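Beta-gamma-crystallin (Geodia cydonium, PDB 4IAU) is of unknown function but binds calcium and belongs to the beta/gamma-crystallins, with Greek key strand motifs in two joined domains. Local coordinates at residues Lys36-Ile40 / Phe76-Phe82; Val84-Leu88 / Glu98-Pro102; Ile118-Arg124 / Thr136-Gly141. All blocks are in the same frame, centred on the assembly; numbering follows the deposited sequence.

How the contacts relate
From the N terminus, contact 1 comes first. It pairs Lys36-Ile40 with Phe76-Phe82 and closes a 35-residue loop of the N-terminal half. Residues 79-85 then lead into the C-terminal half. Contact 2 pairs Val84-Leu88 with Glu98-Pro102 and closes a hairpin of the first C-terminal sheet. Contact 3 follows, with Ile118-Arg124 against Thr136-Gly141, and spans both C-terminal sheets. The three loops lie in series; none nests or crosses. Lys80 NZ of contact 1 forms a salt bridge with Asp100 OD2 of contact 2. Gly85 O of contact 2 probably accepts hydrogen bonds from Ser119 N and Gln120 N of contact 3.

Contact 1 of 3, residues Lys36-Ile40 / Phe76-Phe82; sequences KGMWI and FRPVKTF
Trp39 lies with one indole face on Pro78. Pro78 CB stands 3.9 Å from the centroid of the six-membered ring of Trp39, only 8° off the ring normal, which makes a CH-pi contact. Pro78 CD touches Trp39 CZ3 at 3.6 Å. Phe76 offers the same indole the edge of its ring, with Phe76 CD2 3.8 Å from Trp39 CZ3. Its CG sits between the backbone N and the carbonyl carbon (chi1 55°), which puts the ring beside the indole. Elsewhere Ile40 CD1 meets Val79 CG2 at 3.8 Å. Met38 is a selenomethionine with two modelled positions. In the one described, Met38 CG lies over one face of Phe82, 4.0 Å from the ring centroid. Met38 SE is oblique to the Phe82 ring, in a Met-aromatic contact. The backbone of Gly37 covers part of the same phenyl face.

The backbone sets these groups in place. Ile40 and Arg77 exchange two N-H to O bonds as a hydrogen-bonded antiparallel pair, and Val79 N donates to Met38 O at 2.8 Å. Beyond that point water 1 bridges Met38 N and Val79 O. Val79 O also accepts from Phe82 N, closing a type I turn. Trp39 NE1 donates to Lys36 O at 3.3 Å, nearly in the ring plane, and, together with Pro78, this limits how the indole can turn.

Further out, Arg77 reaches the C-terminal half. Its NH2 bonds to the carbonyls of Gly96 and Phe94, its NE bonds to Tyr42 OH, and Tyr47 makes a cation-pi contact with it. Edge strand 75-78 pairs antiparallel with central strand 38-42 of a beta/gamma-crystallin sheet, and runs on into the connection between the two halves.

Contact 2 of 3, residues Val84-Leu88 / Glu98-Pro102; sequences VGATL and ELDLP
Thr87 and Asp100 face each other as a non-hydrogen-bonded antiparallel pair, their side chains side by side and pointing the same way. Thr87 CB lies 3.6 Å from Asp100 OD1. The methyl CG2, anti to the backbone N, lies 3.4 Å from Asp100 OD1 and also touches Leu99 O and Glu98 OE1. At the tip, Thr87 OG1 donates to Asp100 OD1 at 2.7 Å. It meets the anti side of the carboxylate, 21° out of its plane. The hydroxyl of Thr81 is a second partner of Thr87 OG1. A valine here would probably leave Asp100 OD1 and the Thr81 hydroxyl without this partner.

On the other face of the sheet Leu88 CD1 meets Leu101 CD1 at 3.9 Å, and Met159 of strand 158-161 packs on both leucines. Ala86 with Leu101 and Leu88 with Leu99 form the hydrogen-bonded pairs. Leu101 N donates to Ala86 O at 2.7 Å. At Gly85 any side chain would run into Leu101 O. The hairpin thus has an apolar face turned to the second sheet and a polar one. There Asp100 OD2 forms a salt bridge with Lys80 NZ, which probably offsets its charge, while OD1 takes the hydrogen bond of Thr87.

Contact 3 of 3, residues Ile118-Arg124 / Thr136-Gly141; sequences ISQGQWR and TRRGPG
Trp123 N donates to Arg138 O at 2.8 Å, with an angle of 142° at the hydrogen. Arg138 N returns a bond to Trp123 O. Arg138 O also lies at the edge of the indole, near the ring plane and 3.7 Å from Trp123 CD1. The same indole is held through NE1, which donates to Gln120 O at 3.0 Å, again nearly in the ring plane. Trp39 makes the same kind of bond to a carbonyl three residues earlier. Gly121 follows Gln120 directly, and a side chain there would strike Trp123 NE1.

Gln122 folds back at chi2 (-73°), which brings its amide over Gly139. Gln122 OE1 rests 3.4 Å from Arg137 CD, while NE2 lies near Pro140 CD. Any side chain on Gly139 would run into that NE2.

The two segments meet in two separate sets of antiparallel pairs. Trp123 and Arg124 pair with Arg138 and Arg137 in the hairpin of strands 123-126 and 135-138. Ile118 pairs with Gly141 in the other sheet of the C-terminal half. Both segments therefore pass from one sheet to the other here, as in the Greek key folds of beta/gamma-crystallins. Ile118 and Gly141 share two backbone bonds. Ile118 CD1 reaches Arg138 CB at 3.8 Å, and Met159 and Tyr143 also pack on Ile118.

At the far end, Arg124 NH1 lies over a face of the Arg137 guanidinium, 3.1 Å from Arg137 NH1. Both are donors and do not bond each other. The two guanidinium planes are 82° apart. Glu162 probably eases the closeness: its carboxylate takes a salt bridge from Arg137 NH2 and a long, weak ion pair from Arg124 NH1. Arg124 NE bonds to Ser135 OG. Arg138 NH1 donates to Arg137 O, and Arg138 NE bonds to Ala148 O.

Contact 1 of 3, residues Lys36-Ile40 / Phe76-Phe82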
loop_
_atom_site.group_PDB
_atom_site.type_symbol
_atom_site.label_atom_id
_atom_site.label_comp_id
_atom_site.label_asym_id
_atom_site.label_seq_id
_atom_site.Cartn_x
_atom_site.Cartn_y
_atom_site.Cartn_z
ATOM N N LYS A 36 -0.201 6.588 -14.124
ATOM C CA LYS A 36 1.120 6.013 -13.908
ATOM C C LYS A 36 1.165 5.412 -12.509
ATOM O O LYS A 36 0.812 6.042 -11.528
ATOM C CB LYS A 36 2.260 7.029 -14.002
ATOM C CG LYS A 36 2.361 7.795 -15.294
ATOM C CD LYS A 36 3.526 8.838 -15.176
ATOM C CE LYS A 36 3.598 9.666 -16.381
ATOM N NZ LYS A 36 4.663 10.688 -16.053
ATOM N N GLY A 37 1.664 4.186 -12.431
ATOM C CA GLY A 37 1.942 3.553 -11.154
ATOM C C GLY A 37 0.743 2.781 -10.625
ATOM O O GLY A 37 -0.086 2.257 -11.367
HETATM N N MSE A 38 0.690 2.657 -9.297
HETATM C CA MSE A 38 -0.352 1.941 -8.588
HETATM C C MSE A 38 -0.718 2.778 -7.360
HETATM O O MSE A 38 0.184 3.271 -6.682
HETATM C CB MSE A 38 0.124 0.568 -8.138
HETATM C CG MSE A 38 0.388 -0.373 -9.270
HETATM SE SE MSE A 38 0.831 -2.156 -8.581
HETATM C CE MSE A 38 0.259 -1.862 -6.772
ATOM N N TRP A 39 -2.002 2.933 -7.096
ATOM C CA TRP A 39 -2.451 3.775 -6.032
ATOM C C TRP A 39 -3.451 3.048 -5.133
ATOM O O TRP A 39 -4.205 2.210 -5.594
ATOM C CB TRP A 39 -3.123 5.050 -6.580
ATOM C CG TRP A 39 -2.176 5.980 -7.266
ATOM C CD1 TRP A 39 -1.568 5.795 -8.476
ATOM C CD2 TRP A 39 -1.703 7.227 -6.770
ATOM N NE1 TRP A 39 -0.754 6.872 -8.771
ATOM C CE2 TRP A 39 -0.828 7.767 -7.742
ATOM C CE3 TRP A 39 -1.972 7.988 -5.606
ATOM C CZ2 TRP A 39 -0.196 9.016 -7.568
ATOM C CZ3 TRP A 39 -1.347 9.219 -5.426
ATOM C CH2 TRP A 39 -0.463 9.709 -6.416
ATOM N N ILE A 40 -3.497 3.449 -3.872
ATOM C CA ILE A 40 -4.470 2.925 -2.929
ATOM C C ILE A 40 -5.245 4.109 -2.390
ATOM O O ILE A 40 -4.678 5.154 -2.036
ATOM C CB ILE A 40 -3.835 2.122 -1.763
ATOM C CG1 ILE A 40 -2.755 1.190 -2.267
ATOM C CG2 ILE A 40 -4.929 1.363 -1.016
ATOM C CD1 ILE A 40 -1.956 0.475 -1.244
ATOM N N PHE A 76 -5.171 8.955 0.035
ATOM C CA PHE A 76 -4.751 8.064 -1.040
ATOM C C PHE A 76 -3.268 8.249 -1.220
ATOM O O PHE A 76 -2.692 9.298 -0.898
ATOM C CB PHE A 76 -5.549 8.307 -2.335
ATOM C CG PHE A 76 -5.545 9.729 -2.857
ATOM C CD1 PHE A 76 -6.497 10.622 -2.411
ATOM C CD2 PHE A 76 -4.615 10.171 -3.780
ATOM C CE1 PHE A 76 -6.513 11.926 -2.914
ATOM C CE2 PHE A 76 -4.649 11.452 -4.254
ATOM C CZ PHE A 76 -5.595 12.348 -3.828
ATOM N N ARG A 77 -2.615 7.205 -1.771
ATOM C CA ARG A 77 -1.165 7.265 -1.906
ATOM C C ARG A 77 -0.689 6.292 -2.961
ATOM O O ARG A 77 -1.319 5.252 -3.200
ATOM C CB ARG A 77 -0.452 6.978 -0.562
ATOM C CG ARG A 77 -0.850 5.625 0.045
ATOM C CD ARG A 77 -0.101 5.413 1.358
ATOM N NE ARG A 77 -0.661 4.295 2.089
ATOM C CZ ARG A 77 -0.347 4.010 3.358
ATOM N NH1 ARG A 77 0.587 4.732 3.986
ATOM N NH2 ARG A 77 -0.941 3.030 3.996
ATOM N N PRO A 78 0.456 6.568 -3.575
ATOM C CA PRO A 78 1.051 5.640 -4.516
ATOM C C PRO A 78 1.763 4.518 -3.770
ATOM O O PRO A 78 2.167 4.628 -2.622
ATOM C CB PRO A 78 2.040 6.527 -5.293
ATOM C CG PRO A 78 2.494 7.550 -4.250
ATOM C CD PRO A 78 1.273 7.818 -3.438
ATOM N N VAL A 79 1.960 3.413 -4.499
ATOM C CA VAL A 79 2.762 2.320 -4.025
ATOM C C VAL A 79 4.152 2.527 -4.628
ATOM O O VAL A 79 4.413 2.226 -5.794
ATOM C CB VAL A 79 2.176 0.958 -4.400
ATOM C CG1 VAL A 79 3.031 -0.177 -3.838
ATOM C CG2 VAL A 79 0.716 0.830 -3.901
ATOM N N LYS A 80 5.075 3.100 -3.863
ATOM C CA LYS A 80 6.287 3.639 -4.453
ATOM C C LYS A 80 7.316 2.558 -4.794
ATOM O O LYS A 80 8.289 2.836 -5.506
ATOM C CB LYS A 80 6.940 4.718 -3.551
ATOM C CG LYS A 80 6.007 5.910 -3.347
ATOM C CD LYS A 80 6.767 7.111 -2.775
ATOM C CE LYS A 80 7.324 6.835 -1.399
ATOM N NZ LYS A 80 6.385 6.261 -0.403
ATOM N N THR A 81 7.080 1.326 -4.383
ATOM C CA THR A 81 7.909 0.203 -4.801
ATOM C C THR A 81 7.340 -0.539 -5.977
ATOM O O THR A 81 7.900 -1.609 -6.309
ATOM C CB THR A 81 8.212 -0.729 -3.604
ATOM O OG1 THR A 81 7.010 -1.309 -3.253
ATOM C CG2 THR A 81 8.963 -0.008 -2.505
ATOM N N PHE A 82 6.329 -0.015 -6.636
ATOM C CA PHE A 82 5.892 -0.572 -7.919
ATOM C C PHE A 82 7.129 -0.683 -8.816
ATOM O O PHE A 82 7.859 0.319 -8.987
ATOM C CB PHE A 82 4.862 0.372 -8.469
ATOM C CG PHE A 82 4.394 0.023 -9.872
ATOM C CD1 PHE A 82 3.839 -1.184 -10.168
ATOM C CD2 PHE A 82 4.535 0.898 -10.899
ATOM C CE1 PHE A 82 3.404 -1.518 -11.454
ATOM C CE2 PHE A 82 4.067 0.656 -12.195
ATOM C CZ PHE A 82 3.461 -0.555 -12.427
HETATM O O HOH W 1 3.164 3.573 -7.999
#

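Contact 2 of 3, residues Val84-Leu88 / Glu98-Pro102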
loop_
_atom_site.group_PDB
_atom_site.type_symbol
_atom_site.label_atom_id
_atom_site.label_comp_id
_atom_site.label_asym_id
_atom_site.label_seq_id
_atom_site.Cartn_x
_atom_site.Cartn_y
_atom_site.Cartn_z
ATOM N N VAL A 84 9.907 -2.044 -8.291
ATOM C CA VAL A 84 11.159 -1.879 -7.565
ATOM C C VAL A 84 11.299 -2.904 -6.484
ATOM O O VAL A 84 12.399 -3.445 -6.338
ATOM C CB VAL A 84 11.238 -0.468 -6.952
ATOM C CG1 VAL A 84 12.539 -0.373 -6.141
ATOM C CG2 VAL A 84 11.162 0.644 -7.987
ATOM N N GLY A 85 10.290 -3.208 -5.699
ATOM C CA GLY A 85 10.468 -4.064 -4.514
ATOM C C GLY A 85 9.164 -4.314 -3.825
ATOM O O GLY A 85 8.195 -4.762 -4.480
ATOM N N ALA A 86 9.083 -4.056 -2.528
ATOM C CA ALA A 86 7.925 -4.379 -1.718
ATOM C C ALA A 86 7.632 -3.195 -0.790
ATOM O O ALA A 86 8.541 -2.471 -0.389
ATOM C CB ALA A 86 8.162 -5.624 -0.880
ATOM N N THR A 87 6.354 -3.048 -0.413
ATOM C CA THR A 87 5.944 -2.085 0.619
ATOM C C THR A 87 5.151 -2.848 1.684
ATOM O O THR A 87 4.316 -3.675 1.353
ATOM C CB THR A 87 5.116 -0.920 0.049
ATOM O OG1 THR A 87 5.900 -0.194 -0.860
ATOM C CG2 THR A 87 4.669 0.065 1.101
ATOM N N LEU A 88 5.482 -2.544 2.949
ATOM C CA LEU A 88 4.854 -3.107 4.124
ATOM C C LEU A 88 3.922 -2.068 4.768
ATOM O O LEU A 88 4.238 -0.874 4.719
ATOM C CB LEU A 88 5.900 -3.539 5.134
ATOM C CG LEU A 88 6.984 -4.460 4.570
ATOM C CD1 LEU A 88 7.961 -4.802 5.701
ATOM C CD2 LEU A 88 6.390 -5.704 3.973
ATOM N N GLU A 98 3.370 3.073 6.331
ATOM C CA GLU A 98 3.992 2.218 5.347
ATOM C C GLU A 98 5.528 2.295 5.462
ATOM O O GLU A 98 6.109 3.239 6.014
ATOM C CB GLU A 98 3.578 2.598 3.910
ATOM C CG GLU A 98 4.151 3.914 3.421
ATOM C CD GLU A 98 3.772 4.317 2.022
ATOM O OE1 GLU A 98 3.382 3.435 1.208
ATOM O OE2 GLU A 98 3.836 5.529 1.713
ATOM N N LEU A 99 6.159 1.277 4.896
ATOM C CA LEU A 99 7.606 1.178 4.821
ATOM C C LEU A 99 7.974 0.554 3.493
ATOM O O LEU A 99 7.552 -0.565 3.159
ATOM C CB LEU A 99 8.173 0.326 5.963
ATOM C CG LEU A 99 9.656 0.085 5.917
ATOM C CD1 LEU A 99 10.438 1.363 6.132
ATOM C CD2 LEU A 99 10.008 -0.995 6.927
ATOM N N ASP A 100 8.760 1.270 2.680
ATOM C CA ASP A 100 9.233 0.795 1.411
ATOM C C ASP A 100 10.530 -0.013 1.562
ATOM O O ASP A 100 11.476 0.407 2.244
ATOM C CB ASP A 100 9.523 1.961 0.475
ATOM C CG ASP A 100 8.260 2.697 -0.000
ATOM O OD1 ASP A 100 7.200 2.048 -0.097
ATOM O OD2 ASP A 100 8.370 3.884 -0.313
ATOM N N LEU A 101 10.555 -1.177 0.895
ATOM C CA LEU A 101 11.686 -2.071 0.807
ATOM C C LEU A 101 12.114 -2.217 -0.633
ATOM O O LEU A 101 11.661 -3.110 -1.360
ATOM C CB LEU A 101 11.416 -3.476 1.373
ATOM C CG LEU A 101 11.565 -3.645 2.882
ATOM C CD1 LEU A 101 10.596 -2.815 3.706
ATOM C CD2 LEU A 101 11.462 -5.097 3.263
ATOM N N PRO A 102 13.063 -1.367 -1.082
ATOM C CA PRO A 102 13.701 -1.639 -2.394
ATOM C C PRO A 102 14.630 -2.851 -2.341
ATOM O O PRO A 102 14.914 -3.420 -3.381
ATOM C CB PRO A 102 14.501 -0.349 -2.626
ATOM C CG PRO A 102 14.766 0.235 -1.293
ATOM C CD PRO A 102 13.562 -0.099 -0.508
HETATM O O HOH W 2 15.650 -2.336 -5.796
#

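Contact 3 of 3, residues Ile118-Arg124 / Thr136-Gly141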
loop_
_atom_site.group_PDB
_atom_site.type_symbol
_atom_site.label_atom_id
_atom_site.label_comp_id
_atom_site.label_asym_id
_atom_site.label_seq_id
_atom_site.Cartn_x
_atom_site.Cartn_y
_atom_site.Cartn_z
ATOM N N ILE A 118 3.974 -6.871 -2.745
ATOM C CA ILE A 118 5.274 -7.203 -3.312
ATOM C C ILE A 118 5.150 -7.036 -4.816
ATOM O O ILE A 118 4.432 -7.796 -5.482
ATOM C CB ILE A 118 5.770 -8.604 -2.942
ATOM C CG1 ILE A 118 5.806 -8.783 -1.423
ATOM C CG2 ILE A 118 7.133 -8.820 -3.564
ATOM C CD1 ILE A 118 6.337 -10.111 -0.926
ATOM N N SER A 119 5.852 -6.047 -5.367
ATOM C CA SER A 119 5.827 -5.822 -6.805
ATOM C C SER A 119 6.954 -6.550 -7.524
ATOM O O SER A 119 6.780 -6.993 -8.660
ATOM C CB SER A 119 5.873 -4.330 -7.144
ATOM O OG SER A 119 5.870 -4.119 -8.560
ATOM N N GLN A 120 8.120 -6.657 -6.918
ATOM C CA GLN A 120 9.274 -7.225 -7.578
ATOM C C GLN A 120 10.097 -7.967 -6.547
ATOM O O GLN A 120 10.205 -7.532 -5.409
ATOM C CB GLN A 120 10.143 -6.122 -8.199
ATOM C CG GLN A 120 11.084 -6.569 -9.275
ATOM C CD GLN A 120 11.929 -5.397 -9.748
ATOM O OE1 GLN A 120 11.741 -4.876 -10.886
ATOM N NE2 GLN A 120 12.762 -4.678 -9.041
ATOM N N GLY A 121 10.724 -9.064 -6.994
ATOM C CA GLY A 121 11.660 -9.808 -6.195
ATOM C C GLY A 121 11.051 -11.017 -5.485
ATOM O O GLY A 121 9.885 -11.107 -5.233
ATOM N N GLN A 122 11.989 -11.919 -5.128
ATOM C CA GLN A 122 11.704 -13.017 -4.249
ATOM C C GLN A 122 12.319 -12.683 -2.886
ATOM O O GLN A 122 13.445 -12.230 -2.830
ATOM C CB GLN A 122 12.280 -14.334 -4.744
ATOM C CG GLN A 122 11.691 -14.733 -6.094
ATOM C CD GLN A 122 10.261 -15.216 -5.975
ATOM O OE1 GLN A 122 9.824 -15.836 -5.006
ATOM N NE2 GLN A 122 9.479 -14.832 -6.973
ATOM N N TRP A 123 11.556 -12.953 -1.815
ATOM C CA TRP A 123 11.954 -12.494 -0.485
ATOM C C TRP A 123 11.775 -13.618 0.523
ATOM O O TRP A 123 10.878 -14.449 0.389
ATOM C CB TRP A 123 11.068 -11.310 -0.081
ATOM C CG TRP A 123 11.092 -10.133 -1.003
ATOM C CD1 TRP A 123 10.459 -10.022 -2.225
ATOM C CD2 TRP A 123 11.799 -8.911 -0.796
ATOM N NE1 TRP A 123 10.731 -8.803 -2.775
ATOM C CE2 TRP A 123 11.533 -8.087 -1.912
ATOM C CE3 TRP A 123 12.603 -8.434 0.231
ATOM C CZ2 TRP A 123 12.044 -6.804 -2.032
ATOM C CZ3 TRP A 123 13.097 -7.142 0.121
ATOM C CH2 TRP A 123 12.810 -6.335 -1.000
ATOM N N ARG A 124 12.581 -13.561 1.566
ATOM C CA ARG A 124 12.413 -14.432 2.732
ATOM C C ARG A 124 12.033 -13.550 3.913
ATOM O O ARG A 124 12.634 -12.523 4.181
ATOM C CB ARG A 124 13.717 -15.194 3.061
ATOM C CG ARG A 124 14.078 -16.196 2.014
ATOM C CD ARG A 124 15.029 -17.246 2.542
ATOM N NE ARG A 124 14.090 -18.212 3.184
ATOM C CZ ARG A 124 13.405 -19.195 2.607
ATOM N NH1 ARG A 124 13.492 -19.480 1.299
ATOM N NH2 ARG A 124 12.605 -19.922 3.385
ATOM N N THR A 136 9.728 -17.746 5.587
ATOM C CA THR A 136 8.871 -18.092 4.502
ATOM C C THR A 136 9.279 -17.302 3.259
ATOM O O THR A 136 9.723 -16.185 3.361
ATOM C CB THR A 136 7.363 -17.882 4.734
ATOM O OG1 THR A 136 7.154 -16.524 5.176
ATOM C CG2 THR A 136 6.760 -18.768 5.765
ATOM N N ARG A 137 9.099 -17.882 2.077
ATOM C CA ARG A 137 9.396 -17.233 0.829
ATOM C C ARG A 137 8.140 -16.636 0.227
ATOM O O ARG A 137 7.110 -17.294 0.148
ATOM C CB ARG A 137 10.036 -18.172 -0.204
ATOM C CG ARG A 137 10.368 -17.420 -1.489
ATOM C CD ARG A 137 10.770 -18.206 -2.685
ATOM N NE ARG A 137 12.142 -18.585 -2.617
ATOM C CZ ARG A 137 12.692 -19.586 -1.934
ATOM N NH1 ARG A 137 11.866 -20.323 -1.202
ATOM N NH2 ARG A 137 14.004 -19.845 -1.973
ATOM N N ARG A 138 8.251 -15.399 -0.219
ATOM C CA ARG A 138 7.169 -14.746 -0.965
ATOM C C ARG A 138 7.746 -13.955 -2.121
ATOM O O ARG A 138 8.754 -13.249 -1.990
ATOM C CB ARG A 138 6.313 -13.849 -0.080
ATOM C CG ARG A 138 5.470 -14.549 0.961
ATOM C CD ARG A 138 4.349 -15.378 0.340
ATOM N NE ARG A 138 3.474 -15.990 1.322
ATOM C CZ ARG A 138 3.697 -17.134 1.967
ATOM N NH1 ARG A 138 4.796 -17.797 1.744
ATOM N NH2 ARG A 138 2.765 -17.554 2.814
ATOM N N GLY A 139 7.053 -14.052 -3.255
ATOM C CA GLY A 139 7.336 -13.249 -4.435
ATOM C C GLY A 139 6.212 -12.274 -4.689
ATOM O O GLY A 139 5.373 -11.978 -3.823
ATOM N N PRO A 140 6.179 -11.716 -5.884
ATOM C CA PRO A 140 5.180 -10.705 -6.218
ATOM C C PRO A 140 3.774 -11.156 -5.906
ATOM O O PRO A 140 3.376 -12.293 -6.185
ATOM C CB PRO A 140 5.415 -10.481 -7.709
ATOM C CG PRO A 140 6.876 -10.735 -7.903
ATOM C CD PRO A 140 7.169 -11.904 -6.967
ATOM N N GLY A 141 2.988 -10.258 -5.341
ATOM C CA GLY A 141 1.636 -10.555 -4.981
ATOM C C GLY A 141 1.047 -9.467 -4.087
ATOM O O GLY A 141 1.692 -8.507 -3.669
#